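Iron transport multicopper oxidase FET3 (Saccharomyces cerevisiae, PDB 1ZPU) oxidises ferrous to ferric iron with its four copper ions, reducing dioxygen to water, for high-affinity iron uptake through the permease FTR1, and also oxidises cuprous copper. Local coordinates at residues A[302-307]-A[433-438]; A[308-313]-A[400-405]; A[214-219]-A[233-238]. One frame throughout, in Å; residues are numbered along the deposited sequence.

Contact 1: A[302-307]-A[433-438]; sequences LQPYEK and PMRRDT. With NAG (2-acetamido-2-deoxy-beta-D-glucopyranose), chain I.
Arg435 reaches over to the loop 302-307 and takes hold of one backbone oxygen, that of Glu306, with both terminal nitrogens: NH1 to Glu306 O is 3.0 Å and NH2 to Glu306 O is 3.1 Å. The oxygen sits at the end of the guanidinium, 3° out of its plane, so that the two N-H groups converge on a single acceptor. This double grip fixes the rotation of the flat group. The Arg435 chain bends about its CG-CD bond (chi3 50°, which places NE), and NH1 lies against Pro304, 3.4 Å from Pro304 CB. An alanine in place of Arg435 would probably leave Glu306 O without these two donors and open a gap beside the Pro304 ring.

Apolar and backbone packing makes up the rest. Pro304 CG rests 3.7 Å from Pro433 O, and its CD lies 4.0 Å from Met434 CA. Leu302 CB meets Met434 CG at 4.3 Å. On the Leu302 side, the N-acetyl methyl C8 of a glycan NAG approaches Leu302 CA to 3.9 Å.

Strand 434-436 lies at one edge of its sheet and pairs with strand 401-406. The loop 302-307 runs between strand 218-225, to which Gln303 and Tyr305 are hydrogen-bonded through their backbones, and this edge strand, joining the second and third cupredoxin domains.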
loop_
_atom_site.group_PDB
_atom_site.type_symbol
_atom_site.label_atom_id
_atom_site.label_comp_id
_atom_site.label_asym_id
_atom_site.label_seq_id
_atom_site.Cartn_x
_atom_site.Cartn_y
_atom_site.Cartn_z
ATOM N N LEU A 302 8.614 -3.189 17.473
ATOM C CA LEU A 302 7.244 -3.383 17.958
ATOM C C LEU A 302 6.954 -4.864 18.283
ATOM O O LEU A 302 7.538 -5.778 17.677
ATOM C CB LEU A 302 6.241 -2.827 16.963
ATOM C CG LEU A 302 5.653 -1.433 17.229
ATOM C CD1 LEU A 302 6.491 -0.573 18.176
ATOM C CD2 LEU A 302 5.414 -0.729 15.905
ATOM N N GLN A 303 6.082 -5.097 19.265
ATOM C CA GLN A 303 5.823 -6.459 19.736
ATOM C C GLN A 303 4.348 -6.801 19.628
ATOM O O GLN A 303 3.535 -6.284 20.401
ATOM C CB GLN A 303 6.292 -6.630 21.171
ATOM C CG GLN A 303 7.765 -6.368 21.353
ATOM C CD GLN A 303 8.162 -6.226 22.799
ATOM O OE1 GLN A 303 8.973 -5.374 23.141
ATOM N NE2 GLN A 303 7.588 -7.053 23.657
ATOM N N PRO A 304 3.990 -7.650 18.646
ATOM C CA PRO A 304 2.628 -8.150 18.477
ATOM C C PRO A 304 1.998 -8.620 19.779
ATOM O O PRO A 304 2.660 -9.282 20.579
ATOM C CB PRO A 304 2.826 -9.346 17.553
ATOM C CG PRO A 304 3.972 -8.945 16.711
ATOM C CD PRO A 304 4.886 -8.151 17.589
ATOM N N TYR A 305 0.733 -8.274 19.990
ATOM C CA TYR A 305 -0.005 -8.726 21.172
ATOM C C TYR A 305 -0.180 -10.241 21.145
ATOM O O TYR A 305 -0.012 -10.902 22.160
ATOM C CB TYR A 305 -1.364 -8.028 21.265
ATOM C CG TYR A 305 -2.099 -8.266 22.567
ATOM C CD1 TYR A 305 -1.689 -7.642 23.749
ATOM C CD2 TYR A 305 -3.211 -9.107 22.616
ATOM C CE1 TYR A 305 -2.363 -7.852 24.945
ATOM C CE2 TYR A 305 -3.888 -9.326 23.804
ATOM C CZ TYR A 305 -3.460 -8.698 24.968
ATOM O OH TYR A 305 -4.132 -8.923 26.155
ATOM N N GLU A 306 -0.526 -10.783 19.980
ATOM C CA GLU A 306 -0.485 -12.231 19.775
ATOM C C GLU A 306 0.896 -12.628 19.263
ATOM O O GLU A 306 1.216 -12.455 18.082
ATOM C CB GLU A 306 -1.586 -12.712 18.828
ATOM C CG GLU A 306 -2.936 -12.904 19.507
ATOM C CD GLU A 306 -4.097 -12.867 18.517
ATOM O OE1 GLU A 306 -3.969 -12.215 17.450
ATOM O OE2 GLU A 306 -5.144 -13.490 18.816
ATOM N N LYS A 307 1.717 -13.127 20.181
ATOM C CA LYS A 307 3.074 -13.551 19.867
ATOM C C LYS A 307 3.075 -14.739 18.926
ATOM O O LYS A 307 2.345 -15.711 19.124
ATOM C CB LYS A 307 3.838 -13.954 21.134
ATOM C CG LYS A 307 4.244 -12.804 22.036
ATOM C CD LYS A 307 4.982 -13.332 23.283
ATOM C CE LYS A 307 4.514 -12.515 24.498
ATOM N NZ LYS A 307 5.655 -12.177 25.402
ATOM N N PRO A 433 9.218 -11.886 15.937
ATOM C CA PRO A 433 9.342 -10.767 15.015
ATOM C C PRO A 433 8.083 -9.939 14.939
ATOM O O PRO A 433 6.987 -10.447 15.174
ATOM C CB PRO A 433 9.566 -11.445 13.659
ATOM C CG PRO A 433 9.963 -12.830 13.971
ATOM C CD PRO A 433 9.247 -13.170 15.221
ATOM N N MET A 434 8.258 -8.669 14.600
ATOM C CA MET A 434 7.155 -7.781 14.300
ATOM C C MET A 434 6.439 -8.303 13.055
ATOM O O MET A 434 7.035 -9.019 12.250
ATOM C CB MET A 434 7.704 -6.368 14.091
ATOM C CG MET A 434 6.726 -5.365 13.544
ATOM S SD MET A 434 6.757 -5.312 11.740
ATOM C CE MET A 434 8.062 -4.141 11.395
ATOM N N ARG A 435 5.162 -7.956 12.913
ATOM C CA ARG A 435 4.368 -8.334 11.751
ATOM C C ARG A 435 3.597 -7.133 11.200
ATOM O O ARG A 435 3.023 -6.347 11.972
ATOM C CB ARG A 435 3.392 -9.443 12.125
ATOM C CG ARG A 435 3.852 -10.830 11.767
ATOM C CD ARG A 435 3.599 -11.805 12.902
ATOM N NE ARG A 435 2.233 -11.754 13.416
ATOM C CZ ARG A 435 1.927 -11.900 14.700
ATOM N NH1 ARG A 435 2.892 -12.096 15.589
ATOM N NH2 ARG A 435 0.665 -11.845 15.097
ATOM N N ARG A 436 3.590 -6.997 9.871
ATOM C CA ARG A 436 2.796 -5.986 9.190
ATOM C C ARG A 436 2.680 -6.306 7.703
ATOM O O ARG A 436 3.184 -7.343 7.259
ATOM C CB ARG A 436 3.373 -4.589 9.419
ATOM C CG ARG A 436 4.786 -4.308 8.866
ATOM C CD ARG A 436 5.266 -2.912 9.294
ATOM N NE ARG A 436 4.151 -1.972 9.274
ATOM C CZ ARG A 436 4.140 -0.778 9.847
ATOM N NH1 ARG A 436 5.195 -0.335 10.508
ATOM N NH2 ARG A 436 3.062 -0.018 9.750
ATOM N N ASP A 437 2.019 -5.431 6.937
ATOM C CA ASP A 437 1.837 -5.679 5.509
ATOM C C ASP A 437 2.645 -4.735 4.627
ATOM O O ASP A 437 2.733 -4.925 3.418
ATOM C CB ASP A 437 0.351 -5.709 5.119
ATOM C CG ASP A 437 -0.349 -4.379 5.341
ATOM O OD1 ASP A 437 -1.426 -4.410 5.979
ATOM O OD2 ASP A 437 0.159 -3.322 4.873
ATOM N N THR A 438 3.252 -3.726 5.234
ATOM C CA THR A 438 3.982 -2.736 4.466
ATOM C C THR A 438 5.200 -2.317 5.274
ATOM O O THR A 438 5.086 -1.967 6.439
ATOM C CB THR A 438 3.065 -1.537 4.112
ATOM O OG1 THR A 438 1.842 -2.031 3.530
ATOM C CG2 THR A 438 3.744 -0.569 3.150
HETATM C C1 NAG I . 9.566 0.218 22.081
HETATM C C2 NAG I . 9.747 -1.281 22.282
HETATM C C3 NAG I . 11.206 -1.655 22.617
HETATM C C4 NAG I . 12.323 -0.802 21.993
HETATM C C5 NAG I . 11.837 0.573 21.502
HETATM C C6 NAG I . 12.651 1.079 20.316
HETATM C C7 NAG I . 7.676 -2.404 23.158
HETATM C C8 NAG I . 7.081 -2.581 21.778
HETATM N N2 NAG I . 8.833 -1.736 23.323
HETATM O O3 NAG I . 11.456 -2.989 22.236
HETATM O O4 NAG I . 13.326 -0.694 23.003
HETATM O O5 NAG I . 10.491 0.541 21.067
HETATM O O6 NAG I . 11.884 1.980 19.542
HETATM O O7 NAG I . 7.085 -2.881 24.125
#

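Contact 2: A[308-313]-A[400-405]; sequences EAIYGE and AFQTIQ
Gln402 CG stands anti to its own carbonyl carbon (chi1 -56°) and CD continues the chain in extended form, a course that brings CD, the root of the amide, up to the loop. There the amide works with both ends. Its NE2 donates to Ala309 O over 3.3 Å in a nearly straight bond (169° at the hydrogen), arriving from above the carbonyl plane. Its OE1 accepts from Tyr311 N at 3.0 Å. Donor and acceptor thus bracket Ile310 in an extended piece of loop, and the two bonds together fix which way round the amide lies.

The Tyr311 ring stacks on the same amide, the two planes 14° apart. Gln402 NE2 lies 3.6 Å above the ring, offset toward its rim, while Gln402 CD is 3.5 Å from Tyr311 CD1.

Farther along, Ile310 CD1 meets Ile404 CG2 at 3.8 Å, the two side chains crossing at about a right angle.

Ile404 and Gln405 together stand opposite the single residue Val448 of the adjoining strand, a classic beta bulge in strand 401-406. The contact lies away from the copper sites and fastens a loop leading into the third cupredoxin domain to a strand of that domain's beta sandwich.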
loop_
_atom_site.group_PDB
_atom_site.type_symbol
_atom_site.label_atom_id
_atom_site.label_comp_id
_atom_site.label_asym_id
_atom_site.label_seq_id
_atom_site.Cartn_x
_atom_site.Cartn_y
_atom_site.Cartn_z
ATOM N N GLU A 308 3.910 -14.658 17.904
ATOM C CA GLU A 308 4.185 -15.802 17.062
ATOM C C GLU A 308 5.700 -15.925 16.921
ATOM O O GLU A 308 6.369 -14.977 16.525
ATOM C CB GLU A 308 3.493 -15.641 15.698
ATOM C CG GLU A 308 1.974 -15.951 15.723
ATOM C CD GLU A 308 1.202 -15.463 14.472
ATOM O OE1 GLU A 308 1.836 -14.989 13.489
ATOM O OE2 GLU A 308 -0.054 -15.552 14.478
ATOM N N ALA A 309 6.243 -17.085 17.269
ATOM C CA ALA A 309 7.675 -17.317 17.141
ATOM C C ALA A 309 8.123 -17.204 15.682
ATOM O O ALA A 309 7.360 -17.519 14.769
ATOM C CB ALA A 309 8.020 -18.667 17.691
ATOM N N ILE A 310 9.354 -16.743 15.473
ATOM C CA ILE A 310 9.943 -16.685 14.134
ATOM C C ILE A 310 9.797 -18.026 13.426
ATOM O O ILE A 310 10.032 -19.065 14.024
ATOM C CB ILE A 310 11.438 -16.242 14.171
ATOM C CG1 ILE A 310 12.023 -16.170 12.746
ATOM C CG2 ILE A 310 12.263 -17.120 15.135
ATOM C CD1 ILE A 310 13.431 -15.597 12.662
ATOM N N TYR A 311 9.388 -18.002 12.160
ATOM C CA TYR A 311 9.211 -19.239 11.407
ATOM C C TYR A 311 10.535 -19.936 11.219
ATOM O O TYR A 311 11.568 -19.275 11.126
ATOM C CB TYR A 311 8.596 -18.969 10.041
ATOM C CG TYR A 311 7.175 -18.464 10.098
ATOM C CD1 TYR A 311 6.822 -17.263 9.488
ATOM C CD2 TYR A 311 6.182 -19.189 10.761
ATOM C CE1 TYR A 311 5.522 -16.796 9.529
ATOM C CE2 TYR A 311 4.877 -18.725 10.816
ATOM C CZ TYR A 311 4.562 -17.530 10.196
ATOM O OH TYR A 311 3.278 -17.068 10.237
ATOM N N GLY A 312 10.497 -21.269 11.168
ATOM C CA GLY A 312 11.690 -22.087 10.970
ATOM C C GLY A 312 12.336 -21.857 9.618
ATOM O O GLY A 312 11.884 -21.024 8.825
ATOM N N GLU A 313 13.393 -22.607 9.339
ATOM C CA GLU A 313 14.134 -22.418 8.094
ATOM C C GLU A 313 13.226 -22.404 6.856
ATOM O O GLU A 313 12.349 -23.258 6.715
ATOM C CB GLU A 313 15.282 -23.429 7.964
ATOM C CG GLU A 313 16.435 -23.193 8.955
ATOM C CD GLU A 313 17.137 -21.839 8.772
ATOM O OE1 GLU A 313 18.264 -21.830 8.230
ATOM O OE2 GLU A 313 16.574 -20.785 9.167
ATOM N N ALA A 400 0.165 -10.760 6.353
ATOM C CA ALA A 400 0.999 -9.930 7.204
ATOM C C ALA A 400 2.268 -10.745 7.461
ATOM O O ALA A 400 2.203 -11.853 7.992
ATOM C CB ALA A 400 0.288 -9.617 8.497
ATOM N N PHE A 401 3.418 -10.217 7.064
ATOM C CA PHE A 401 4.668 -10.971 7.165
ATOM C C PHE A 401 5.445 -10.687 8.444
ATOM O O PHE A 401 5.209 -9.687 9.110
ATOM C CB PHE A 401 5.557 -10.677 5.961
ATOM C CG PHE A 401 5.643 -9.231 5.629
ATOM C CD1 PHE A 401 4.901 -8.708 4.585
ATOM C CD2 PHE A 401 6.451 -8.382 6.373
ATOM C CE1 PHE A 401 4.962 -7.353 4.276
ATOM C CE2 PHE A 401 6.525 -7.029 6.078
ATOM C CZ PHE A 401 5.782 -6.509 5.025
ATOM N N GLN A 402 6.377 -11.574 8.771
ATOM C CA GLN A 402 7.317 -11.352 9.874
ATOM C C GLN A 402 8.531 -10.587 9.362
ATOM O O GLN A 402 9.172 -11.008 8.397
ATOM C CB GLN A 402 7.785 -12.679 10.494
ATOM C CG GLN A 402 6.659 -13.575 10.979
ATOM C CD GLN A 402 7.127 -14.743 11.839
ATOM O OE1 GLN A 402 8.260 -15.214 11.718
ATOM N NE2 GLN A 402 6.234 -15.234 12.711
ATOM N N THR A 403 8.848 -9.468 10.006
ATOM C CA THR A 403 10.033 -8.695 9.670
ATOM C C THR A 403 11.179 -9.175 10.528
ATOM O O THR A 403 11.226 -8.886 11.727
ATOM C CB THR A 403 9.824 -7.202 9.951
ATOM O OG1 THR A 403 8.641 -6.743 9.283
ATOM C CG2 THR A 403 11.009 -6.404 9.451
ATOM N N ILE A 404 12.109 -9.904 9.926
ATOM C CA ILE A 404 13.198 -10.511 10.703
ATOM C C ILE A 404 14.545 -9.778 10.581
ATOM O O ILE A 404 15.398 -9.887 11.468
ATOM C CB ILE A 404 13.348 -12.018 10.417
ATOM C CG1 ILE A 404 13.859 -12.250 9.004
ATOM C CG2 ILE A 404 12.018 -12.733 10.622
ATOM C CD1 ILE A 404 14.466 -13.595 8.826
ATOM N N GLN A 405 14.733 -9.046 9.482
ATOM C CA GLN A 405 15.851 -8.095 9.347
ATOM C C GLN A 405 15.468 -6.905 8.484
ATOM O O GLN A 405 14.804 -7.057 7.460
ATOM C CB GLN A 405 17.124 -8.748 8.782
ATOM C CG GLN A 405 18.223 -7.722 8.449
ATOM C CD GLN A 405 19.615 -8.316 8.293
ATOM O OE1 GLN A 405 20.131 -8.993 9.191
ATOM N NE2 GLN A 405 20.245 -8.034 7.159
#

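Contact 3: A[214-219]-A[233-238]; sequences EIDGIT and AQRYTV
Asp216 and Arg235 form the main polar pair. Asp216 OD2 accepts the backbone N-H of Arg235 at 3.0 Å, almost straight (174° at the hydrogen), and Arg235 O accepts from Asp216 N. Asp216 CG is anti to its own carbonyl carbon (chi1 -60°), which brings it up to the Arg235 guanidinium. Carboxylate and guanidinium stack, planes 9° apart; OD2 lies 3.4 Å from Arg235 NH1 but over the face, a salt bridge of charges alone. Both have further partners: Arg436 pairs with Asp216 OD2, and Asp437, itself hydrogen-bonded to the type 3 copper ligand His62, with Arg235 NH2. Arg235 NH1 also donates to Ala233 O, which probably helps to hold the guanidinium against the carboxylate.

The pair sits at the ends of two antiparallel strands, Asp216 in the turn and Arg235 at the start of strand 235-241. Glu214 and Thr237 are a hydrogen-bonded pair, with Thr237 N to Glu214 O at 2.8 Å, and Ile215 and Tyr236 a non-hydrogen-bonded one. A type I' turn from Ile215 to Ile218 makes a beta hairpin of strands 210-215 and 218-225 in the second cupredoxin domain. Glu214 OE2 ties down this turn by accepting from Gly217 N at 2.9 Å.

Ile215 CG2 lies over the Tyr236 ring, 3.9 Å from its centroid, in a CH-pi contact. On the opposite face, Glu214 CB packs 3.7 Å from Thr237 CB.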
loop_
_atom_site.group_PDB
_atom_site.type_symbol
_atom_site.label_atom_id
_atom_site.label_comp_id
_atom_site.label_asym_id
_atom_site.label_seq_id
_atom_site.Cartn_x
_atom_site.Cartn_y
_atom_site.Cartn_z
ATOM N N GLU A 214 -1.322 -0.532 17.579
ATOM C CA GLU A 214 -1.564 -1.354 16.404
ATOM C C GLU A 214 -0.760 -0.832 15.216
ATOM O O GLU A 214 -0.651 0.384 15.006
ATOM C CB GLU A 214 -3.062 -1.368 16.067
ATOM C CG GLU A 214 -3.451 -2.314 14.929
ATOM C CD GLU A 214 -4.473 -1.701 13.950
ATOM O OE1 GLU A 214 -5.664 -1.595 14.337
ATOM O OE2 GLU A 214 -4.085 -1.339 12.800
ATOM N N ILE A 215 -0.188 -1.749 14.442
ATOM C CA ILE A 215 0.310 -1.403 13.105
ATOM C C ILE A 215 -0.268 -2.355 12.057
ATOM O O ILE A 215 -0.341 -3.564 12.287
ATOM C CB ILE A 215 1.864 -1.379 13.022
ATOM C CG1 ILE A 215 2.467 -2.725 13.440
ATOM C CG2 ILE A 215 2.430 -0.225 13.835
ATOM C CD1 ILE A 215 3.896 -2.894 13.037
ATOM N N ASP A 216 -0.693 -1.802 10.923
ATOM C CA ASP A 216 -1.223 -2.577 9.792
ATOM C C ASP A 216 -2.161 -3.709 10.216
ATOM O O ASP A 216 -1.990 -4.856 9.779
ATOM C CB ASP A 216 -0.082 -3.156 8.925
ATOM C CG ASP A 216 0.838 -2.077 8.326
ATOM O OD1 ASP A 216 1.750 -2.441 7.540
ATOM O OD2 ASP A 216 0.662 -0.877 8.638
ATOM N N GLY A 217 -3.128 -3.411 11.081
ATOM C CA GLY A 217 -4.076 -4.447 11.531
ATOM C C GLY A 217 -3.592 -5.398 12.620
ATOM O O GLY A 217 -4.379 -6.195 13.142
ATOM N N ILE A 218 -2.308 -5.318 12.973
ATOM C CA ILE A 218 -1.695 -6.185 14.003
ATOM C C ILE A 218 -1.590 -5.452 15.355
ATOM O O ILE A 218 -0.793 -4.516 15.497
ATOM C CB ILE A 218 -0.276 -6.660 13.544
ATOM C CG1 ILE A 218 -0.345 -7.479 12.236
ATOM C CG2 ILE A 218 0.490 -7.389 14.658
ATOM C CD1 ILE A 218 -1.197 -8.758 12.268
ATOM N N THR A 219 -2.398 -5.860 16.336
ATOM C CA THR A 219 -2.339 -5.259 17.681
ATOM C C THR A 219 -0.965 -5.461 18.321
ATOM O O THR A 219 -0.386 -6.553 18.282
ATOM C CB THR A 219 -3.409 -5.815 18.674
ATOM O OG1 THR A 219 -4.715 -5.716 18.109
ATOM C CG2 THR A 219 -3.390 -5.038 19.987
ATOM N N ALA A 233 0.679 3.864 2.769
ATOM C CA ALA A 233 0.011 2.574 2.892
ATOM C C ALA A 233 0.058 1.981 4.290
ATOM O O ALA A 233 -0.710 1.089 4.599
ATOM C CB ALA A 233 0.559 1.573 1.869
ATOM N N GLN A 234 0.961 2.450 5.141
ATOM C CA GLN A 234 0.964 1.900 6.493
ATOM C C GLN A 234 0.051 2.623 7.471
ATOM O O GLN A 234 -0.320 3.773 7.241
ATOM C CB GLN A 234 2.366 1.600 7.061
ATOM C CG GLN A 234 3.447 2.654 7.016
ATOM C CD GLN A 234 4.853 2.049 7.300
ATOM O OE1 GLN A 234 5.138 0.883 6.960
ATOM N NE2 GLN A 234 5.729 2.846 7.937
ATOM N N ARG A 235 -0.351 1.917 8.525
ATOM C CA ARG A 235 -1.254 2.444 9.531
ATOM C C ARG A 235 -0.604 2.292 10.890
ATOM O O ARG A 235 -0.142 1.205 11.234
ATOM C CB ARG A 235 -2.568 1.662 9.518
ATOM C CG ARG A 235 -3.400 1.852 8.283
ATOM C CD ARG A 235 -2.948 0.964 7.125
ATOM N NE ARG A 235 -3.401 -0.412 7.290
ATOM C CZ ARG A 235 -2.768 -1.488 6.832
ATOM N NH1 ARG A 235 -1.628 -1.371 6.173
ATOM N NH2 ARG A 235 -3.271 -2.696 7.057
ATOM N N TYR A 236 -0.537 3.378 11.653
ATOM C CA TYR A 236 -0.239 3.276 13.078
ATOM C C TYR A 236 -1.487 3.705 13.793
ATOM O O TYR A 236 -2.002 4.781 13.534
ATOM C CB TYR A 236 0.945 4.156 13.519
ATOM C CG TYR A 236 2.311 3.697 13.062
ATOM C CD1 TYR A 236 3.267 3.229 13.966
ATOM C CD2 TYR A 236 2.652 3.741 11.710
ATOM C CE1 TYR A 236 4.536 2.799 13.510
ATOM C CE2 TYR A 236 3.891 3.329 11.249
ATOM C CZ TYR A 236 4.825 2.860 12.137
ATOM O OH TYR A 236 6.026 2.469 11.603
ATOM N N THR A 237 -1.991 2.846 14.666
ATOM C CA THR A 237 -3.058 3.218 15.588
ATOM C C THR A 237 -2.445 3.501 16.960
ATOM O O THR A 237 -1.617 2.739 17.471
ATOM C CB THR A 237 -4.137 2.133 15.704
ATOM O OG1 THR A 237 -4.644 1.817 14.402
ATOM C CG2 THR A 237 -5.275 2.613 16.587
ATOM N N VAL A 238 -2.886 4.600 17.553
ATOM C CA VAL A 238 -2.173 5.235 18.639
ATOM C C VAL A 238 -3.176 5.722 19.685
ATOM O O VAL A 238 -4.237 6.276 19.347
ATOM C CB VAL A 238 -1.325 6.398 18.035
ATOM C CG1 VAL A 238 -1.374 7.649 18.866
ATOM C CG2 VAL A 238 0.104 5.946 17.760
#

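Along the chain contact 3 closes first, at the second cupredoxin domain; contact 1 then opens, and contact 2 lies within the span between its two segments. Contacts 1 and 2 have centres 9 Å apart, and their second segments lie on neighbouring strands, 434-436 and 401-406, of one sheet. Contact 3 belongs to the sheet of the second domain, its centre 10 Å from that of contact 1 and 18 Å from that of contact 2. The loop 302-313 serves both contacts 1 and 2. Contacts 1 and 3 touch where the second and third domains meet, close to the copper ligand His62, and a weak hydrogen bond from Thr438 N to Asp216 OD1 runs between them.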